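PDB 2ZO4: metallo-beta-lactamase family protein from Thermus thermophilus, which binds two zinc ions in a metallo-beta-lactamase fold and is probably a hydrolase, though its substrate is not established. Local coordinates for residues L58-V63 with S79-G84; Y9-P14 with E50-E55. All blocks are in the same frame, centred on the assembly; numbering follows the deposited sequence.

Interactions 1 and 2 both lie where helices pack on the mixed sheet beginning with strand 8-14, and their centres are 13 Å apart. Helix 43-55 joins them: its H52 meets strand 8-14 in interaction 2, while L53 and E50 pack against F60 of interaction 1. The backbone continues the link, since L58 N lies 2.7 Å from L53 O, a probable hydrogen bond. Along the chain, interaction 2 closes at E55 before interaction 1 opens at L58. Interaction 2 joins the edge strand to helix 43-55, and interaction 1 joins the following turn to helix 79-84, on one flank of the domain that holds the two zinc ions.

Interaction 1: L58-V63 with S79-G84; sequences LCFQDV and SGFFEG
F60 of the turn 58-63 meets two consecutive phenylalanines of helix 79-84, F81 and F82, and the three rings form an aromatic cluster. F81 gives the T-shaped pair: its edge is directed at one face of F60, with the centroids 5.2 Å apart and the planes at 87°. The touching atom is F81 CE2, which stands 3.7 Å from F60 CG and is offset toward the rim of the F60 ring. F82 approaches F60 from another direction, and these two planes are steeply inclined, a pair that is neither a stack nor edge-to-face. Here F82 CZ comes within 3.6 Å of F60 CD1, while F60 O lies in the plane of the F82 ring, at its edge, 3.6 Å from F82 CE2.

The two helix rings differ in torsion. CG of F81 is anti to the backbone N (chi1 167°), whereas CG of F82 is anti to the carbonyl carbon (chi1 -78°); together with the turn of the helix between consecutive residues, these torsions bring the two rings to F60 from different directions. V63 fills in beside F82, its CG2 being 4.0 Å from F82 CE2. A compact branched residue suits this buried place, where V63 and F82 both touch L35 of strand 32-36. The turn that presents F60 is braced internally: C59 N donates a nearly straight bond of 2.7 Å to D62 OD2. Beyond the pair of segments, L49 of helix 43-55 also touches F60, and R46 makes a cation-pi contact with F81.

No hydrogen bond crosses between the segments. The contact depends on apolar burial and on the fit of ring edges and faces, with the weakly positive C-H rim of F81 probably favoured by the electron-rich face of F60, and large flat phenylalanines join turn and helix.

Interaction 2: Y9-P14 with E50-E55; sequences YLLPVP and ELHLAE
L11 of strand 8-14 lies over one face of the imidazole of H52, a residue of helix 43-55. The touching branch point is L11 CG, which makes a CH-pi contact 4.2 Å from the centroid of the H52 ring and 28° off its normal. The same CG sits 3.8 Å from H52 CB, and CD2 continues alongside it; the two side chains run past one another, pointing opposite ways. Both have CG anti to their own carbonyl carbon, and for the histidine this rotation (chi1 -83°) carries the ring from the helix across to the strand. The imidazole suits this partly exposed place by offering a flat face to leucine.

The P12 side chain, a rigid apolar neighbour on the next strand residue, runs at about a right angle to that of H52, bringing its CD near the ring, and V13 makes a more distant contact with it. On helix 43-55, L49 receives L11 and A45 receives V13; L11 also packs on L26 in the sheet, and V13 on A39 in a loop. The V13 side chain lies about 11 Å from a bound zinc ion.

The segment axes approach to 9.3 Å and run nearly antiparallel, at 156°. A helix lying in this way against strand 8-14, outermost in its mixed sheet within this chain, is part of the alpha-beta-beta-alpha sandwich of the metallo-beta-lactamase fold.

Interaction 1: L58-V63 with S79-G84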
loop_
_atom_site.group_PDB
_atom_site.type_symbol
_atom_site.label_atom_id
_atom_site.label_comp_id
_atom_site.label_asym_id
_atom_site.label_seq_id
_atom_site.Cartn_x
_atom_site.Cartn_y
_atom_site.Cartn_z
ATOM N N LEU A 58 -25.505 -8.793 -5.837
ATOM C CA LEU A 58 -24.936 -7.705 -6.629
ATOM C C LEU A 58 -24.101 -8.199 -7.811
ATOM O O LEU A 58 -23.578 -9.322 -7.804
ATOM C CB LEU A 58 -24.084 -6.783 -5.738
ATOM C CG LEU A 58 -24.757 -6.092 -4.542
ATOM C CD1 LEU A 58 -23.712 -5.558 -3.560
ATOM C CD2 LEU A 58 -25.712 -4.978 -4.990
ATOM N N CYS A 59 -24.002 -7.345 -8.827
ATOM C CA CYS A 59 -23.155 -7.573 -9.992
ATOM C C CYS A 59 -22.018 -6.562 -9.947
ATOM O O CYS A 59 -22.098 -5.582 -9.207
ATOM C CB CYS A 59 -23.959 -7.366 -11.282
ATOM S SG CYS A 59 -25.540 -8.249 -11.343
ATOM N N PHE A 60 -20.974 -6.792 -10.741
ATOM C CA PHE A 60 -19.892 -5.817 -10.918
ATOM C C PHE A 60 -20.447 -4.435 -11.255
ATOM O O PHE A 60 -19.952 -3.421 -10.763
ATOM C CB PHE A 60 -18.941 -6.243 -12.046
ATOM C CG PHE A 60 -18.047 -7.406 -11.704
ATOM C CD1 PHE A 60 -17.263 -7.392 -10.553
ATOM C CD2 PHE A 60 -17.959 -8.503 -12.563
ATOM C CE1 PHE A 60 -16.422 -8.466 -10.243
ATOM C CE2 PHE A 60 -17.119 -9.581 -12.266
ATOM C CZ PHE A 60 -16.346 -9.558 -11.099
ATOM N N GLN A 61 -21.485 -4.411 -12.093
ATOM C CA GLN A 61 -22.069 -3.166 -12.597
ATOM C C GLN A 61 -22.801 -2.354 -11.523
ATOM O O GLN A 61 -23.065 -1.165 -11.719
ATOM C CB GLN A 61 -23.009 -3.446 -13.781
ATOM C CG GLN A 61 -22.319 -3.951 -15.054
ATOM C CD GLN A 61 -22.059 -5.460 -15.060
ATOM O OE1 GLN A 61 -22.337 -6.165 -14.086
ATOM N NE2 GLN A 61 -21.521 -5.957 -16.169
ATOM N N ASP A 62 -23.117 -2.997 -10.398
ATOM C CA ASP A 62 -23.780 -2.327 -9.269
ATOM C C ASP A 62 -22.839 -1.434 -8.458
ATOM O O ASP A 62 -23.290 -0.515 -7.769
ATOM C CB ASP A 62 -24.460 -3.353 -8.350
ATOM C CG ASP A 62 -25.628 -4.059 -9.022
ATOM O OD1 ASP A 62 -26.385 -3.396 -9.763
ATOM O OD2 ASP A 62 -25.792 -5.279 -8.811
ATOM N N VAL A 63 -21.539 -1.701 -8.538
ATOM C CA VAL A 63 -20.555 -0.939 -7.766
ATOM C C VAL A 63 -20.245 0.384 -8.466
ATOM O O VAL A 63 -19.505 0.420 -9.449
ATOM C CB VAL A 63 -19.247 -1.732 -7.530
ATOM C CG1 VAL A 63 -18.334 -0.965 -6.582
ATOM C CG2 VAL A 63 -19.543 -3.119 -6.980
ATOM N N SER A 79 -9.613 -1.378 -10.731
ATOM C CA SER A 79 -10.249 -0.054 -10.681
ATOM C C SER A 79 -10.682 0.468 -12.056
ATOM O O SER A 79 -11.755 1.056 -12.189
ATOM C CB SER A 79 -9.357 0.966 -9.965
ATOM O OG SER A 79 -8.100 1.111 -10.601
ATOM N N GLY A 80 -9.846 0.244 -13.066
ATOM C CA GLY A 80 -10.169 0.615 -14.442
ATOM C C GLY A 80 -11.285 -0.225 -15.041
ATOM O O GLY A 80 -12.023 0.257 -15.900
ATOM N N PHE A 81 -11.401 -1.478 -14.593
ATOM C CA PHE A 81 -12.488 -2.365 -15.021
ATOM C C PHE A 81 -13.820 -1.847 -14.496
ATOM O O PHE A 81 -14.769 -1.666 -15.262
ATOM C CB PHE A 81 -12.250 -3.819 -14.569
ATOM C CG PHE A 81 -13.472 -4.714 -14.696
ATOM C CD1 PHE A 81 -13.936 -5.120 -15.950
ATOM C CD2 PHE A 81 -14.152 -5.153 -13.561
ATOM C CE1 PHE A 81 -15.063 -5.943 -16.072
ATOM C CE2 PHE A 81 -15.279 -5.981 -13.670
ATOM C CZ PHE A 81 -15.735 -6.374 -14.929
ATOM N N PHE A 82 -13.879 -1.604 -13.187
ATOM C CA PHE A 82 -15.057 -1.008 -12.569
ATOM C C PHE A 82 -15.379 0.352 -13.179
ATOM O O PHE A 82 -16.539 0.631 -13.483
ATOM C CB PHE A 82 -14.893 -0.912 -11.050
ATOM C CG PHE A 82 -15.117 -2.217 -10.336
ATOM C CD1 PHE A 82 -14.047 -2.924 -9.799
ATOM C CD2 PHE A 82 -16.401 -2.744 -10.211
ATOM C CE1 PHE A 82 -14.252 -4.137 -9.139
ATOM C CE2 PHE A 82 -16.619 -3.953 -9.552
ATOM C CZ PHE A 82 -15.541 -4.651 -9.016
ATOM N N GLU A 83 -14.354 1.177 -13.397
ATOM C CA GLU A 83 -14.544 2.471 -14.061
ATOM C C GLU A 83 -15.154 2.314 -15.454
ATOM O O GLU A 83 -16.017 3.099 -15.846
ATOM C CB GLU A 83 -13.232 3.256 -14.143
ATOM C CG GLU A 83 -13.414 4.737 -14.471
ATOM C CD GLU A 83 -12.121 5.400 -14.897
ATOM O OE1 GLU A 83 -11.375 4.796 -15.694
ATOM O OE2 GLU A 83 -11.845 6.527 -14.434
ATOM N N GLY A 84 -14.715 1.291 -16.186
ATOM C CA GLY A 84 -15.251 1.004 -17.520
ATOM C C GLY A 84 -16.739 0.689 -17.531
ATOM O O GLY A 84 -17.416 0.894 -18.542
#

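Interaction 2: Y9-P14 with E50-E55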
loop_
_atom_site.group_PDB
_atom_site.type_symbol
_atom_site.label_atom_id
_atom_site.label_comp_id
_atom_site.label_asym_id
_atom_site.label_seq_id
_atom_site.Cartn_x
_atom_site.Cartn_y
_atom_site.Cartn_z
ATOM N N TYR A 9 -18.975 -4.984 4.670
ATOM C CA TYR A 9 -18.603 -6.396 4.550
ATOM C C TYR A 9 -17.132 -6.591 4.194
ATOM O O TYR A 9 -16.586 -5.864 3.363
ATOM C CB TYR A 9 -19.473 -7.098 3.489
ATOM C CG TYR A 9 -20.960 -6.936 3.700
ATOM C CD1 TYR A 9 -21.686 -7.877 4.433
ATOM C CD2 TYR A 9 -21.641 -5.839 3.178
ATOM C CE1 TYR A 9 -23.052 -7.725 4.640
ATOM C CE2 TYR A 9 -23.006 -5.682 3.377
ATOM C CZ TYR A 9 -23.704 -6.627 4.110
ATOM O OH TYR A 9 -25.061 -6.472 4.310
ATOM N N LEU A 10 -16.507 -7.583 4.825
ATOM C CA LEU A 10 -15.154 -8.010 4.480
ATOM C C LEU A 10 -15.185 -8.967 3.286
ATOM O O LEU A 10 -15.903 -9.970 3.305
ATOM C CB LEU A 10 -14.471 -8.677 5.683
ATOM C CG LEU A 10 -13.251 -9.568 5.413
ATOM C CD1 LEU A 10 -12.035 -8.751 4.999
ATOM C CD2 LEU A 10 -12.929 -10.425 6.623
ATOM N N LEU A 11 -14.399 -8.646 2.258
ATOM C CA LEU A 11 -14.322 -9.441 1.028
ATOM C C LEU A 11 -12.882 -9.902 0.768
ATOM O O LEU A 11 -12.104 -9.179 0.136
ATOM C CB LEU A 11 -14.842 -8.635 -0.174
ATOM C CG LEU A 11 -16.342 -8.595 -0.492
ATOM C CD1 LEU A 11 -17.165 -7.986 0.622
ATOM C CD2 LEU A 11 -16.597 -7.842 -1.790
ATOM N N PRO A 12 -12.513 -11.092 1.281
ATOM C CA PRO A 12 -11.178 -11.650 1.049
ATOM C C PRO A 12 -11.020 -12.193 -0.375
ATOM O O PRO A 12 -11.848 -12.975 -0.836
ATOM C CB PRO A 12 -11.088 -12.789 2.078
ATOM C CG PRO A 12 -12.267 -12.604 2.999
ATOM C CD PRO A 12 -13.314 -11.970 2.148
ATOM N N VAL A 13 -9.965 -11.768 -1.062
ATOM C CA VAL A 13 -9.748 -12.137 -2.463
ATOM C C VAL A 13 -8.330 -12.681 -2.657
ATOM O O VAL A 13 -7.373 -12.072 -2.181
ATOM C CB VAL A 13 -10.013 -10.924 -3.411
ATOM C CG1 VAL A 13 -9.704 -11.269 -4.854
ATOM C CG2 VAL A 13 -11.451 -10.446 -3.293
ATOM N N PRO A 14 -8.188 -13.839 -3.343
ATOM C CA PRO A 14 -6.860 -14.419 -3.599
ATOM C C PRO A 14 -6.015 -13.579 -4.555
ATOM O O PRO A 14 -6.527 -13.049 -5.538
ATOM C CB PRO A 14 -7.174 -15.785 -4.230
ATOM C CG PRO A 14 -8.630 -16.035 -3.940
ATOM C CD PRO A 14 -9.261 -14.685 -3.896
ATOM N N GLU A 50 -16.657 -11.678 -7.880
ATOM C CA GLU A 50 -17.976 -11.907 -8.460
ATOM C C GLU A 50 -18.858 -12.722 -7.520
ATOM O O GLU A 50 -20.015 -12.373 -7.305
ATOM C CB GLU A 50 -17.856 -12.609 -9.813
ATOM C CG GLU A 50 -19.165 -12.695 -10.586
ATOM C CD GLU A 50 -18.998 -13.303 -11.971
ATOM O OE1 GLU A 50 -17.988 -14.002 -12.209
ATOM O OE2 GLU A 50 -19.885 -13.077 -12.822
ATOM N N LEU A 51 -18.302 -13.797 -6.962
ATOM C CA LEU A 51 -19.043 -14.656 -6.034
ATOM C C LEU A 51 -19.437 -13.920 -4.756
ATOM O O LEU A 51 -20.563 -14.068 -4.271
ATOM C CB LEU A 51 -18.253 -15.929 -5.712
ATOM C CG LEU A 51 -18.311 -17.051 -6.752
ATOM C CD1 LEU A 51 -17.199 -18.064 -6.519
ATOM C CD2 LEU A 51 -19.677 -17.741 -6.750
ATOM N N HIS A 52 -18.511 -13.125 -4.220
ATOM C CA HIS A 52 -18.792 -12.272 -3.059
ATOM C C HIS A 52 -19.970 -11.344 -3.320
ATOM O O HIS A 52 -20.904 -11.272 -2.519
ATOM C CB HIS A 52 -17.565 -11.440 -2.680
ATOM C CG HIS A 52 -16.582 -12.171 -1.821
ATOM N ND1 HIS A 52 -15.243 -12.262 -2.135
ATOM C CD2 HIS A 52 -16.744 -12.847 -0.659
ATOM C CE1 HIS A 52 -14.622 -12.961 -1.202
ATOM N NE2 HIS A 52 -15.509 -13.326 -0.295
ATOM N N LEU A 53 -19.908 -10.636 -4.447
ATOM C CA LEU A 53 -20.957 -9.718 -4.858
ATOM C C LEU A 53 -22.286 -10.436 -5.057
ATOM O O LEU A 53 -23.329 -9.931 -4.632
ATOM C CB LEU A 53 -20.551 -8.968 -6.133
ATOM C CG LEU A 53 -19.462 -7.896 -5.974
ATOM C CD1 LEU A 53 -18.868 -7.514 -7.326
ATOM C CD2 LEU A 53 -19.993 -6.661 -5.247
ATOM N N ALA A 54 -22.239 -11.610 -5.691
ATOM C CA ALA A 54 -23.421 -12.454 -5.908
ATOM C C ALA A 54 -24.109 -12.853 -4.602
ATOM O O ALA A 54 -25.336 -12.919 -4.542
ATOM C CB ALA A 54 -23.051 -13.698 -6.702
ATOM N N GLU A 55 -23.312 -13.115 -3.566
ATOM C CA GLU A 55 -23.826 -13.500 -2.250
ATOM C C GLU A 55 -24.659 -12.381 -1.627
ATOM O O GLU A 55 -25.606 -12.643 -0.881
ATOM C CB GLU A 55 -22.678 -13.891 -1.309
ATOM C CG GLU A 55 -23.155 -14.351 0.073
ATOM C CD GLU A 55 -22.050 -14.896 0.951
ATOM O OE1 GLU A 55 -22.237 -14.893 2.190
ATOM O OE2 GLU A 55 -21.004 -15.336 0.418
#